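Local coordinates for protein glycerol dehydratase (Clostridium butyricum, PDB 1R9D) that probably acts as a B12-independent glycyl-radical lyase that dehydrates glycerol, a member of the pyruvate formate lyase-like family, at residues 69-74 with 259-264; 10-15 with 239-244. All coordinates share one frame; numbering follows the deposited sequence.

Interaction 1. Residues 69-74 with 259-264; sequences QELIVG and SFYEAC
The ring of Tyr261 meets the loop 69-74 at its hydroxyl end: the carbonyl O of Leu71 lies at the ring edge, near its plane, while CD1 of Ile72 comes in obliquely, 4.0 Å from Tyr261 CE1. The other flat group, the ring of Phe260, has the sulfur of Cys264, one turn along the same helix, over one face, offset toward the rim. Tyr261 OH donates to Leu71 O over 2.7 Å, with a C=O...O angle of 119° and the donor tilted 25° from the carbonyl plane. With CG anti to the backbone N (chi1 -160°), the tyrosine spans the gap between helix 260-277 and the loop, and Leu71 crosses it at about a right angle, its CB 3.7 Å from Tyr261 OH. Ile72 slides past the ring in the reverse sense, and its CD1 reaches Cys264 CB at 3.8 Å. Ser259 and Glu262 form a capping box at the helix start, its Glu262 N to Ser259 OG bond weak. Ile245 and Ile248 of helix 236-252 also pack against Tyr261. All four touching residues are buried, and one short bond from the phenol ties a loop without regular structure to a helix amid otherwise apolar contacts.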
loop_
_atom_site.group_PDB
_atom_site.type_symbol
_atom_site.label_atom_id
_atom_site.label_comp_id
_atom_site.label_asym_id
_atom_site.label_seq_id
_atom_site.Cartn_x
_atom_site.Cartn_y
_atom_site.Cartn_z
ATOM N N GLN A 69 -0.659 -4.198 -47.118
ATOM C CA GLN A 69 -0.775 -2.820 -47.595
ATOM C C GLN A 69 -0.714 -1.702 -46.548
ATOM O O GLN A 69 -0.949 -0.541 -46.873
ATOM C CB GLN A 69 -2.055 -2.665 -48.425
ATOM C CG GLN A 69 -2.125 -3.569 -49.653
ATOM C CD GLN A 69 -0.883 -3.466 -50.528
ATOM O OE1 GLN A 69 -0.448 -2.369 -50.889
ATOM N NE2 GLN A 69 -0.309 -4.615 -50.879
ATOM N N GLU A 70 -0.392 -2.038 -45.304
ATOM C CA GLU A 70 -0.307 -1.019 -44.259
ATOM C C GLU A 70 0.906 -0.103 -44.414
ATOM O O GLU A 70 1.987 -0.548 -44.807
ATOM C CB GLU A 70 -0.253 -1.672 -42.870
ATOM C CG GLU A 70 -1.609 -2.037 -42.278
ATOM C CD GLU A 70 -1.508 -2.535 -40.841
ATOM O OE1 GLU A 70 -2.522 -2.461 -40.115
ATOM O OE2 GLU A 70 -0.420 -3.009 -40.440
ATOM N N LEU A 71 0.717 1.181 -44.111
ATOM C CA LEU A 71 1.800 2.157 -44.156
ATOM C C LEU A 71 2.182 2.451 -42.703
ATOM O O LEU A 71 3.341 2.725 -42.388
ATOM C CB LEU A 71 1.358 3.450 -44.849
ATOM C CG LEU A 71 1.194 3.448 -46.373
ATOM C CD1 LEU A 71 0.671 4.799 -46.831
ATOM C CD2 LEU A 71 2.530 3.149 -47.038
ATOM N N ILE A 72 1.187 2.390 -41.826
ATOM C CA ILE A 72 1.380 2.620 -40.394
ATOM C C ILE A 72 1.186 1.260 -39.735
ATOM O O ILE A 72 0.121 0.658 -39.855
ATOM C CB ILE A 72 0.333 3.621 -39.839
ATOM C CG1 ILE A 72 0.541 5.002 -40.470
ATOM C CG2 ILE A 72 0.424 3.686 -38.311
ATOM C CD1 ILE A 72 1.851 5.679 -40.084
ATOM N N VAL A 73 2.207 0.772 -39.038
ATOM C CA VAL A 73 2.119 -0.542 -38.415
ATOM C C VAL A 73 1.981 -0.557 -36.896
ATOM O O VAL A 73 2.332 0.405 -36.216
ATOM C CB VAL A 73 3.342 -1.413 -38.806
ATOM C CG1 VAL A 73 3.352 -1.641 -40.311
ATOM C CG2 VAL A 73 4.629 -0.734 -38.370
ATOM N N GLY A 74 1.476 -1.675 -36.384
ATOM C CA GLY A 74 1.270 -1.847 -34.958
ATOM C C GLY A 74 -0.127 -2.392 -34.735
ATOM O O GLY A 74 -1.107 -1.647 -34.815
ATOM N N SER A 259 10.257 13.890 -39.528
ATOM C CA SER A 259 9.366 14.048 -40.673
ATOM C C SER A 259 7.927 13.721 -40.279
ATOM O O SER A 259 7.674 13.224 -39.180
ATOM C CB SER A 259 9.797 13.109 -41.794
ATOM O OG SER A 259 9.569 11.765 -41.419
ATOM N N PHE A 260 6.991 13.980 -41.188
ATOM C CA PHE A 260 5.583 13.707 -40.916
ATOM C C PHE A 260 5.300 12.211 -40.786
ATOM O O PHE A 260 4.557 11.791 -39.900
ATOM C CB PHE A 260 4.697 14.312 -42.014
ATOM C CG PHE A 260 3.229 14.321 -41.671
ATOM C CD1 PHE A 260 2.747 15.134 -40.646
ATOM C CD2 PHE A 260 2.333 13.514 -42.362
ATOM C CE1 PHE A 260 1.392 15.138 -40.313
ATOM C CE2 PHE A 260 0.971 13.509 -42.038
ATOM C CZ PHE A 260 0.501 14.325 -41.010
ATOM N N TYR A 261 5.892 11.403 -41.662
ATOM C CA TYR A 261 5.679 9.960 -41.614
ATOM C C TYR A 261 6.148 9.441 -40.252
ATOM O O TYR A 261 5.474 8.629 -39.621
ATOM C CB TYR A 261 6.468 9.272 -42.739
ATOM C CG TYR A 261 5.998 7.876 -43.131
ATOM C CD1 TYR A 261 5.294 7.064 -42.242
ATOM C CD2 TYR A 261 6.327 7.346 -44.382
ATOM C CE1 TYR A 261 4.932 5.762 -42.588
ATOM C CE2 TYR A 261 5.975 6.052 -44.733
ATOM C CZ TYR A 261 5.281 5.263 -43.838
ATOM O OH TYR A 261 4.958 3.973 -44.190
ATOM N N GLU A 262 7.307 9.919 -39.806
ATOM C CA GLU A 262 7.858 9.512 -38.516
ATOM C C GLU A 262 6.928 9.917 -37.372
ATOM O O GLU A 262 6.733 9.154 -36.429
ATOM C CB GLU A 262 9.241 10.137 -38.303
ATOM C CG GLU A 262 10.333 9.531 -39.181
ATOM C CD GLU A 262 11.646 10.290 -39.105
ATOM O OE1 GLU A 262 12.619 9.862 -39.771
ATOM O OE2 GLU A 262 11.709 11.316 -38.389
ATOM N N ALA A 263 6.357 11.115 -37.461
ATOM C CA ALA A 263 5.440 11.594 -36.427
ATOM C C ALA A 263 4.184 10.718 -36.389
ATOM O O ALA A 263 3.712 10.347 -35.313
ATOM C CB ALA A 263 5.066 13.050 -36.690
ATOM N N CYS A 264 3.651 10.376 -37.561
ATOM C CA CYS A 264 2.457 9.532 -37.634
ATOM C C CYS A 264 2.689 8.140 -37.056
ATOM O O CYS A 264 1.839 7.597 -36.347
ATOM C CB CYS A 264 1.976 9.394 -39.088
ATOM S SG CYS A 264 1.203 10.875 -39.779
#

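Interaction 2. Residues 10-15 with 239-244; sequences TERINI and KAELNE
Arg12 and Glu241 reach toward each other from two helices and join end-on in a salt bridge, each terminal nitrogen of the guanidinium taking one carboxylate oxygen. The straighter bond runs from Arg12 NH2 to Glu241 OE2, 2.9 Å long with an N-H...O angle of 165°, and its acceptor lies in the guanidinium plane. Its companion, Arg12 NH1 to Glu241 OE1 at 3.1 Å, is more bent at 143°, and there the acceptor is tilted from that plane. The pair is not coplanar: the two planes stand 69° apart, and both oxygens are approached from above the carboxylate plane. Length on both sides makes this possible, since the nearest CA atoms, those of Arg12 and Glu241, are 12.4 Å apart. Arg12 leaves its helix with CG anti to the backbone N and bends at chi3, whereas Glu241 is extended beyond CG.

A second shell fixes both groups. Glu309 OE2 takes the NE of Arg12 in another salt bridge and also accepts from Thr10 OG1, the hydroxyl of the N-cap residue of helix 11-22. Glu241 OE1 has a further salt bridge to Arg238, so this carboxylate is shared between two arginines, an environment that would probably favour its charged form. The contact thus bridges helix 11-22 to helix 236-252 near the surface, while Ile13 packs on helix 304-317 and Leu242 on helix 197-230.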
loop_
_atom_site.group_PDB
_atom_site.type_symbol
_atom_site.label_atom_id
_atom_site.label_comp_id
_atom_site.label_asym_id
_atom_site.label_seq_id
_atom_site.Cartn_x
_atom_site.Cartn_y
_atom_site.Cartn_z
ATOM N N THR A 10 -7.248 6.843 -51.639
ATOM C CA THR A 10 -6.526 5.860 -52.448
ATOM C C THR A 10 -7.113 4.463 -52.288
ATOM O O THR A 10 -7.786 4.164 -51.301
ATOM C CB THR A 10 -5.031 5.782 -52.059
ATOM O OG1 THR A 10 -4.909 5.286 -50.721
ATOM C CG2 THR A 10 -4.378 7.146 -52.150
ATOM N N GLU A 11 -6.848 3.601 -53.266
ATOM C CA GLU A 11 -7.340 2.234 -53.222
ATOM C C GLU A 11 -6.823 1.535 -51.965
ATOM O O GLU A 11 -7.489 0.663 -51.413
ATOM C CB GLU A 11 -6.891 1.475 -54.476
ATOM C CG GLU A 11 -7.307 0.015 -54.512
ATOM C CD GLU A 11 -8.763 -0.195 -54.139
ATOM O OE1 GLU A 11 -9.615 0.616 -54.559
ATOM O OE2 GLU A 11 -9.056 -1.186 -53.433
ATOM N N ARG A 12 -5.635 1.929 -51.518
ATOM C CA ARG A 12 -5.038 1.346 -50.318
ATOM C C ARG A 12 -5.996 1.494 -49.141
ATOM O O ARG A 12 -6.217 0.556 -48.381
ATOM C CB ARG A 12 -3.722 2.044 -49.971
ATOM C CG ARG A 12 -3.000 1.414 -48.780
ATOM C CD ARG A 12 -1.985 2.366 -48.162
ATOM N NE ARG A 12 -0.982 2.824 -49.118
ATOM C CZ ARG A 12 -0.002 2.066 -49.606
ATOM N NH1 ARG A 12 0.115 0.800 -49.231
ATOM N NH2 ARG A 12 0.869 2.585 -50.465
ATOM N N ILE A 13 -6.562 2.686 -48.996
ATOM C CA ILE A 13 -7.491 2.946 -47.901
ATOM C C ILE A 13 -8.713 2.037 -47.989
ATOM O O ILE A 13 -9.188 1.525 -46.975
ATOM C CB ILE A 13 -7.929 4.427 -47.896
ATOM C CG1 ILE A 13 -6.690 5.322 -47.810
ATOM C CG2 ILE A 13 -8.867 4.698 -46.728
ATOM C CD1 ILE A 13 -5.731 4.952 -46.678
ATOM N N ASN A 14 -9.222 1.817 -49.198
ATOM C CA ASN A 14 -10.380 0.945 -49.353
ATOM C C ASN A 14 -10.040 -0.481 -48.928
ATOM O O ASN A 14 -10.863 -1.174 -48.330
ATOM C CB ASN A 14 -10.879 0.950 -50.801
ATOM C CG ASN A 14 -11.336 2.323 -51.254
ATOM O OD1 ASN A 14 -11.963 3.063 -50.493
ATOM N ND2 ASN A 14 -11.035 2.669 -52.499
ATOM N N ILE A 15 -8.823 -0.917 -49.239
ATOM C CA ILE A 15 -8.381 -2.260 -48.879
ATOM C C ILE A 15 -8.236 -2.410 -47.364
ATOM O O ILE A 15 -8.675 -3.404 -46.785
ATOM C CB ILE A 15 -7.032 -2.599 -49.550
ATOM C CG1 ILE A 15 -7.214 -2.652 -51.070
ATOM C CG2 ILE A 15 -6.509 -3.938 -49.030
ATOM C CD1 ILE A 15 -5.925 -2.824 -51.837
ATOM N N LYS A 239 7.682 -3.591 -51.744
ATOM C CA LYS A 239 8.950 -3.941 -51.121
ATOM C C LYS A 239 9.619 -2.670 -50.604
ATOM O O LYS A 239 10.174 -2.653 -49.504
ATOM C CB LYS A 239 9.861 -4.647 -52.135
ATOM C CG LYS A 239 11.119 -5.235 -51.532
ATOM C CD LYS A 239 11.909 -6.019 -52.574
ATOM C CE LYS A 239 13.102 -6.712 -51.943
ATOM N NZ LYS A 239 13.887 -7.481 -52.943
ATOM N N ALA A 240 9.549 -1.601 -51.394
ATOM C CA ALA A 240 10.141 -0.327 -51.006
ATOM C C ALA A 240 9.393 0.261 -49.809
ATOM O O ALA A 240 9.996 0.891 -48.938
ATOM C CB ALA A 240 10.100 0.648 -52.175
ATOM N N GLU A 241 8.081 0.053 -49.776
ATOM C CA GLU A 241 7.251 0.550 -48.678
ATOM C C GLU A 241 7.652 -0.130 -47.371
ATOM O O GLU A 241 7.869 0.531 -46.358
ATOM C CB GLU A 241 5.769 0.278 -48.965
ATOM C CG GLU A 241 5.119 1.273 -49.923
ATOM C CD GLU A 241 3.734 0.842 -50.384
ATOM O OE1 GLU A 241 3.079 0.037 -49.686
ATOM O OE2 GLU A 241 3.290 1.325 -51.449
ATOM N N LEU A 242 7.747 -1.457 -47.403
ATOM C CA LEU A 242 8.118 -2.226 -46.221
ATOM C C LEU A 242 9.512 -1.874 -45.716
ATOM O O LEU A 242 9.763 -1.897 -44.511
ATOM C CB LEU A 242 8.026 -3.720 -46.524
ATOM C CG LEU A 242 6.589 -4.216 -46.692
ATOM C CD1 LEU A 242 6.571 -5.565 -47.382
ATOM C CD2 LEU A 242 5.930 -4.291 -45.324
ATOM N N ASN A 243 10.421 -1.551 -46.633
ATOM C CA ASN A 243 11.773 -1.177 -46.238
ATOM C C ASN A 243 11.772 0.201 -45.595
ATOM O O ASN A 243 12.589 0.490 -44.722
ATOM C CB ASN A 243 12.723 -1.178 -47.438
ATOM C CG ASN A 243 13.288 -2.552 -47.727
ATOM O OD1 ASN A 243 13.738 -3.251 -46.816
ATOM N ND2 ASN A 243 13.278 -2.946 -48.994
ATOM N N GLU A 244 10.854 1.055 -46.036
ATOM C CA GLU A 244 10.764 2.394 -45.477
ATOM C C GLU A 244 10.166 2.309 -44.073
ATOM O O GLU A 244 10.533 3.075 -43.185
ATOM C CB GLU A 244 9.905 3.297 -46.366
ATOM C CG GLU A 244 9.761 4.715 -45.828
ATOM C CD GLU A 244 11.083 5.463 -45.763
ATOM O OE1 GLU A 244 12.151 4.811 -45.791
ATOM O OE2 GLU A 244 11.057 6.709 -45.671
#

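Overall arrangement
Interactions 1 and 2 adjoin, their centres about 10 Å apart, and along the chain their segments alternate. The loop 69-74 is the joint between them: Gln69 O probably accepts a hydrogen bond from Arg12 NH1 at 2.9 Å, and Leu71 CD1 packs 3.4 Å from Arg12 NE. The second partners, helices 236-252 and 260-277, follow one another in sequence and touch through Tyr261 CE2 and Glu244 CG, 4.2 Å apart. A buried tyrosine anchor and a more exposed ion pair therefore hold one loop among several helices. The centres of the contacts lie about 26 Å (interaction 1) and 31 Å (interaction 2) from the centre of the chain, within the pyruvate formate lyase-like region.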